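PDB 5K04: N-terminal acetyltransferase B complex subunit MDM20 from Candida albicans, which probably serves as the non-catalytic auxiliary subunit of the NatB N-terminal acetyltransferase complex, the large helical partner of the acetylating subunit. Local coordinates for residues A[114-117]-A[118-122]; A[140-143]-A[144-147]. All coordinates share one frame; numbering follows the deposited sequence.

Contact 1: A[114-117]-A[118-122]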
loop_
_atom_site.group_PDB
_atom_site.type_symbol
_atom_site.label_atom_id
_atom_site.label_comp_id
_atom_site.label_asym_id
_atom_site.label_seq_id
_atom_site.Cartn_x
_atom_site.Cartn_y
_atom_site.Cartn_z
ATOM N N LEU A 114 -20.360 9.109 -20.221
ATOM C CA LEU A 114 -18.960 9.264 -19.817
ATOM C C LEU A 114 -18.818 10.181 -18.608
ATOM O O LEU A 114 -17.965 9.944 -17.747
ATOM C CB LEU A 114 -18.113 9.788 -20.985
ATOM C CG LEU A 114 -17.979 8.805 -22.163
ATOM C CD1 LEU A 114 -17.108 9.356 -23.286
ATOM C CD2 LEU A 114 -17.484 7.425 -21.720
ATOM N N SER A 115 -19.632 11.244 -18.534
ATOM C CA SER A 115 -19.679 12.081 -17.331
ATOM C C SER A 115 -20.169 11.272 -16.129
ATOM O O SER A 115 -19.552 11.280 -15.060
ATOM C CB SER A 115 -20.583 13.295 -17.591
ATOM O OG SER A 115 -20.958 13.962 -16.403
ATOM N N TRP A 116 -21.296 10.567 -16.306
ATOM C CA TRP A 116 -21.817 9.624 -15.322
ATOM C C TRP A 116 -20.735 8.676 -14.825
ATOM O O TRP A 116 -20.591 8.445 -13.621
ATOM C CB TRP A 116 -22.957 8.832 -15.968
ATOM C CG TRP A 116 -23.839 8.117 -15.028
ATOM C CD1 TRP A 116 -23.754 8.106 -13.664
ATOM C CD2 TRP A 116 -24.973 7.307 -15.369
ATOM N NE1 TRP A 116 -24.764 7.339 -13.137
ATOM C CE2 TRP A 116 -25.521 6.831 -14.163
ATOM C CE3 TRP A 116 -25.558 6.923 -16.577
ATOM C CZ2 TRP A 116 -26.635 5.993 -14.132
ATOM C CZ3 TRP A 116 -26.669 6.098 -16.549
ATOM C CH2 TRP A 116 -27.199 5.642 -15.334
ATOM N N PHE A 117 -19.970 8.107 -15.754
ATOM C CA PHE A 117 -18.973 7.105 -15.404
ATOM C C PHE A 117 -17.783 7.741 -14.695
ATOM O O PHE A 117 -17.344 7.255 -13.649
ATOM C CB PHE A 117 -18.540 6.366 -16.677
ATOM C CG PHE A 117 -17.374 5.440 -16.490
ATOM C CD1 PHE A 117 -17.456 4.352 -15.628
ATOM C CD2 PHE A 117 -16.201 5.645 -17.194
ATOM C CE1 PHE A 117 -16.373 3.498 -15.461
ATOM C CE2 PHE A 117 -15.119 4.794 -17.040
ATOM C CZ PHE A 117 -15.206 3.716 -16.168
ATOM N N ASP A 118 -17.261 8.839 -15.255
ATOM C CA ASP A 118 -16.117 9.524 -14.658
ATOM C C ASP A 118 -16.427 9.998 -13.249
ATOM O O ASP A 118 -15.569 9.943 -12.366
ATOM C CB ASP A 118 -15.695 10.701 -15.532
ATOM C CG ASP A 118 -15.066 10.251 -16.835
ATOM O OD1 ASP A 118 -14.913 9.025 -17.026
ATOM O OD2 ASP A 118 -14.718 11.111 -17.662
ATOM N N ASN A 119 -17.654 10.460 -13.019
ATOM C CA ASN A 119 -18.050 10.893 -11.690
ATOM C C ASN A 119 -18.348 9.715 -10.775
ATOM O O ASN A 119 -18.260 9.860 -9.557
ATOM C CB ASN A 119 -19.266 11.821 -11.786
ATOM C CG ASN A 119 -18.924 13.176 -12.434
ATOM O OD1 ASN A 119 -19.580 13.619 -13.374
ATOM N ND2 ASN A 119 -17.892 13.828 -11.921
ATOM N N SER A 120 -18.666 8.548 -11.341
ATOM C CA SER A 120 -19.062 7.383 -10.563
ATOM C C SER A 120 -17.883 6.561 -10.078
ATOM O O SER A 120 -18.073 5.717 -9.199
ATOM C CB SER A 120 -19.992 6.465 -11.378
ATOM O OG SER A 120 -21.272 7.050 -11.566
ATOM N N ILE A 121 -16.686 6.775 -10.627
ATOM C CA ILE A 121 -15.582 5.853 -10.373
ATOM C C ILE A 121 -15.256 5.801 -8.882
ATOM O O ILE A 121 -15.151 4.717 -8.294
ATOM C CB ILE A 121 -14.365 6.237 -11.228
ATOM C CG1 ILE A 121 -14.690 5.923 -12.696
ATOM C CG2 ILE A 121 -13.111 5.491 -10.750
ATOM C CD1 ILE A 121 -13.573 6.157 -13.685
ATOM N N GLU A 122 -15.138 6.975 -8.247
ATOM C CA GLU A 122 -14.888 7.074 -6.809
ATOM C C GLU A 122 -15.835 6.204 -5.986
ATOM O O GLU A 122 -15.463 5.732 -4.906
ATOM C CB GLU A 122 -15.016 8.539 -6.365
ATOM C CG GLU A 122 -14.014 9.519 -7.007
ATOM C CD GLU A 122 -14.513 10.130 -8.318
ATOM O OE1 GLU A 122 -15.290 9.467 -9.042
ATOM O OE2 GLU A 122 -14.125 11.283 -8.618
#
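In the last turns of helix 109-120, the i to i+4 ladder of 114-117 with 118-122 begins regularly and then changes partner. D118 N donates to L114 O at 2.8 Å, nearly straight at 166°, and N119 N to S115 O at 2.9 Å. The next rung is distorted: S120 N makes a weak bond to W116 O and a second, bent one to F117 O, reaching that oxygen from above its carbonyl plane. The S120 hydroxyl adds a second donor to W116 O. With OG beside its own backbone N (chi1 -71°), it folds back along the helix and donates to W116 O at 2.6 Å, a common way for a helical serine to satisfy its hydroxyl. OG also lies 3.4 Å from W116 CD1, oblique to the ring. S115 OG turns to E79, its main polar partner.

The apolar contact of this turn joins F117 and I121. F117 has CG anti to N (chi1 172°), and its ring receives the delta methyl of I121, CD1, on one face, offset toward the rim: CD1 sits 4.1 Å from the F117 ring centroid as a CH-pi contact, with F117 CZ its nearest atom. I121 CG1 passes close to F117 O on the way. Beyond these segments, F129 and F484 meet the F117 ring edge-to-face, and W116 stacks with Y98 of helix 91-104. The i-3 bond and the serine back-bond are common in C-terminal helix turns; the aromatic packing between helices is consistent with the family's TPR-clan assignment.

Contact 2: A[140-143]-A[144-147]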
loop_
_atom_site.group_PDB
_atom_site.type_symbol
_atom_site.label_atom_id
_atom_site.label_comp_id
_atom_site.label_asym_id
_atom_site.label_seq_id
_atom_site.Cartn_x
_atom_site.Cartn_y
_atom_site.Cartn_z
ATOM N N GLY A 140 -24.692 2.707 -28.891
ATOM C CA GLY A 140 -23.263 2.631 -29.117
ATOM C C GLY A 140 -22.909 1.713 -30.269
ATOM O O GLY A 140 -23.272 0.531 -30.286
ATOM N N LYS A 141 -22.221 2.270 -31.257
ATOM C CA LYS A 141 -21.660 1.511 -32.375
ATOM C C LYS A 141 -20.196 1.197 -32.115
ATOM O O LYS A 141 -19.326 1.455 -32.954
ATOM C CB LYS A 141 -21.825 2.294 -33.673
ATOM C CG LYS A 141 -23.266 2.585 -34.062
ATOM C CD LYS A 141 -23.746 1.604 -35.122
ATOM C CE LYS A 141 -22.834 1.637 -36.344
ATOM N NZ LYS A 141 -23.282 0.715 -37.428
ATOM N N SER A 142 -19.901 0.654 -30.935
ATOM C CA SER A 142 -18.530 0.585 -30.455
ATOM C C SER A 142 -18.223 -0.802 -29.921
ATOM O O SER A 142 -18.812 -1.245 -28.930
ATOM C CB SER A 142 -18.277 1.635 -29.382
ATOM O OG SER A 142 -16.982 1.489 -28.822
ATOM N N ARG A 143 -17.301 -1.478 -30.596
ATOM C CA ARG A 143 -16.706 -2.700 -30.076
ATOM C C ARG A 143 -16.132 -2.485 -28.674
ATOM O O ARG A 143 -16.312 -3.320 -27.782
ATOM C CB ARG A 143 -15.626 -3.132 -31.062
ATOM C CG ARG A 143 -14.907 -4.358 -30.725
ATOM C CD ARG A 143 -13.887 -4.634 -31.809
ATOM N NE ARG A 143 -13.338 -5.952 -31.561
ATOM C CZ ARG A 143 -13.851 -7.072 -32.056
ATOM N NH1 ARG A 143 -14.931 -7.019 -32.834
ATOM N NH2 ARG A 143 -13.284 -8.239 -31.767
ATOM N N LEU A 144 -15.443 -1.357 -28.469
ATOM C CA LEU A 144 -14.889 -1.028 -27.159
ATOM C C LEU A 144 -15.975 -1.008 -26.091
ATOM O O LEU A 144 -15.804 -1.580 -25.008
ATOM C CB LEU A 144 -14.179 0.327 -27.224
ATOM C CG LEU A 144 -13.526 0.767 -25.900
ATOM C CD1 LEU A 144 -12.520 -0.267 -25.431
ATOM C CD2 LEU A 144 -12.860 2.115 -26.009
ATOM N N HIS A 145 -17.109 -0.350 -26.389
ATOM C CA HIS A 145 -18.200 -0.233 -25.423
ATOM C C HIS A 145 -18.833 -1.582 -25.123
ATOM O O HIS A 145 -19.269 -1.824 -23.990
ATOM C CB HIS A 145 -19.253 0.752 -25.936
ATOM C CG HIS A 145 -18.747 2.156 -26.018
ATOM N ND1 HIS A 145 -19.417 3.157 -26.687
ATOM C CD2 HIS A 145 -17.620 2.720 -25.520
ATOM C CE1 HIS A 145 -18.719 4.276 -26.609
ATOM N NE2 HIS A 145 -17.625 4.037 -25.908
ATOM N N THR A 146 -18.909 -2.468 -26.120
ATOM C CA THR A 146 -19.398 -3.817 -25.852
ATOM C C THR A 146 -18.466 -4.546 -24.889
ATOM O O THR A 146 -18.916 -5.262 -23.982
ATOM C CB THR A 146 -19.550 -4.573 -27.172
ATOM O OG1 THR A 146 -20.419 -3.830 -28.034
ATOM C CG2 THR A 146 -20.138 -5.952 -26.922
ATOM N N LEU A 147 -17.161 -4.342 -25.055
ATOM C CA LEU A 147 -16.182 -4.947 -24.159
ATOM C C LEU A 147 -16.338 -4.412 -22.741
ATOM O O LEU A 147 -16.297 -5.179 -21.774
ATOM C CB LEU A 147 -14.768 -4.678 -24.689
ATOM C CG LEU A 147 -14.424 -5.440 -25.968
ATOM C CD1 LEU A 147 -13.314 -4.774 -26.771
ATOM C CD2 LEU A 147 -14.002 -6.848 -25.574
#
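S142, in the loop that follows helix 126-138, is the N-cap of helix 143-157 and is bonded through its side chain to H145 N. S142 has an extended backbone, and its OG, anti to N (chi1 174°) and beside its carbonyl carbon, swings over the first turn. There it accepts from H145 N at 3.1 Å with an N-H...O angle of 158°, the classic N-cap bond to an amide that has no helical carbonyl before it. The carbonyl of the same residue starts the main-chain ladder, S142 O taking T146 N at 3.1 Å, so one serine serves the amides of two successive residues.

R143 opens the helix proper and continues the ladder, its O accepting from L147 N at 3.0 Å. Its side chain is extended from CG to NE, carrying the guanidinium to partners elsewhere: NH2 bonds to L179 O and forms a salt bridge with E187. L147 CG lies 3.4 Å from R143 O, with CD1 beside it, while L147 also packs on M176 of helix 162-177. T146 OG1 has its partner in N137, near the end of the preceding helix, which ties the two helices across the loop.

The H145 ring is laid against the capping serine. Its CG lies beside its backbone N (chi1 -66°), which turns one face to S142; W148 meets the ring as well. H145 ND1 is buried here without a polar partner. S142 CB stands over that face, 3.6 Å from the H145 ring centroid, in a CH-pi contact.

Overall arrangement
Contact 1 lies near the end of one helix and contact 2 at the start of the next but one; helix 126-138 comes between them in the chain and touches both, through I132, Y135 and V128 at 114-122 and through N137 at 140-147. Their centres are 18 Å apart and their nearest atoms about 5 Å, without touching, on the same side of the chain's centre. Contact 1 lies nearer the chain's centre, about 24 Å from it against 35 Å, and reaches across to helix 456-485. Contact 2 faces helix 162-177. The second protein chain of the assembly touches neither, so both belong to the internal helix packing of the subunit.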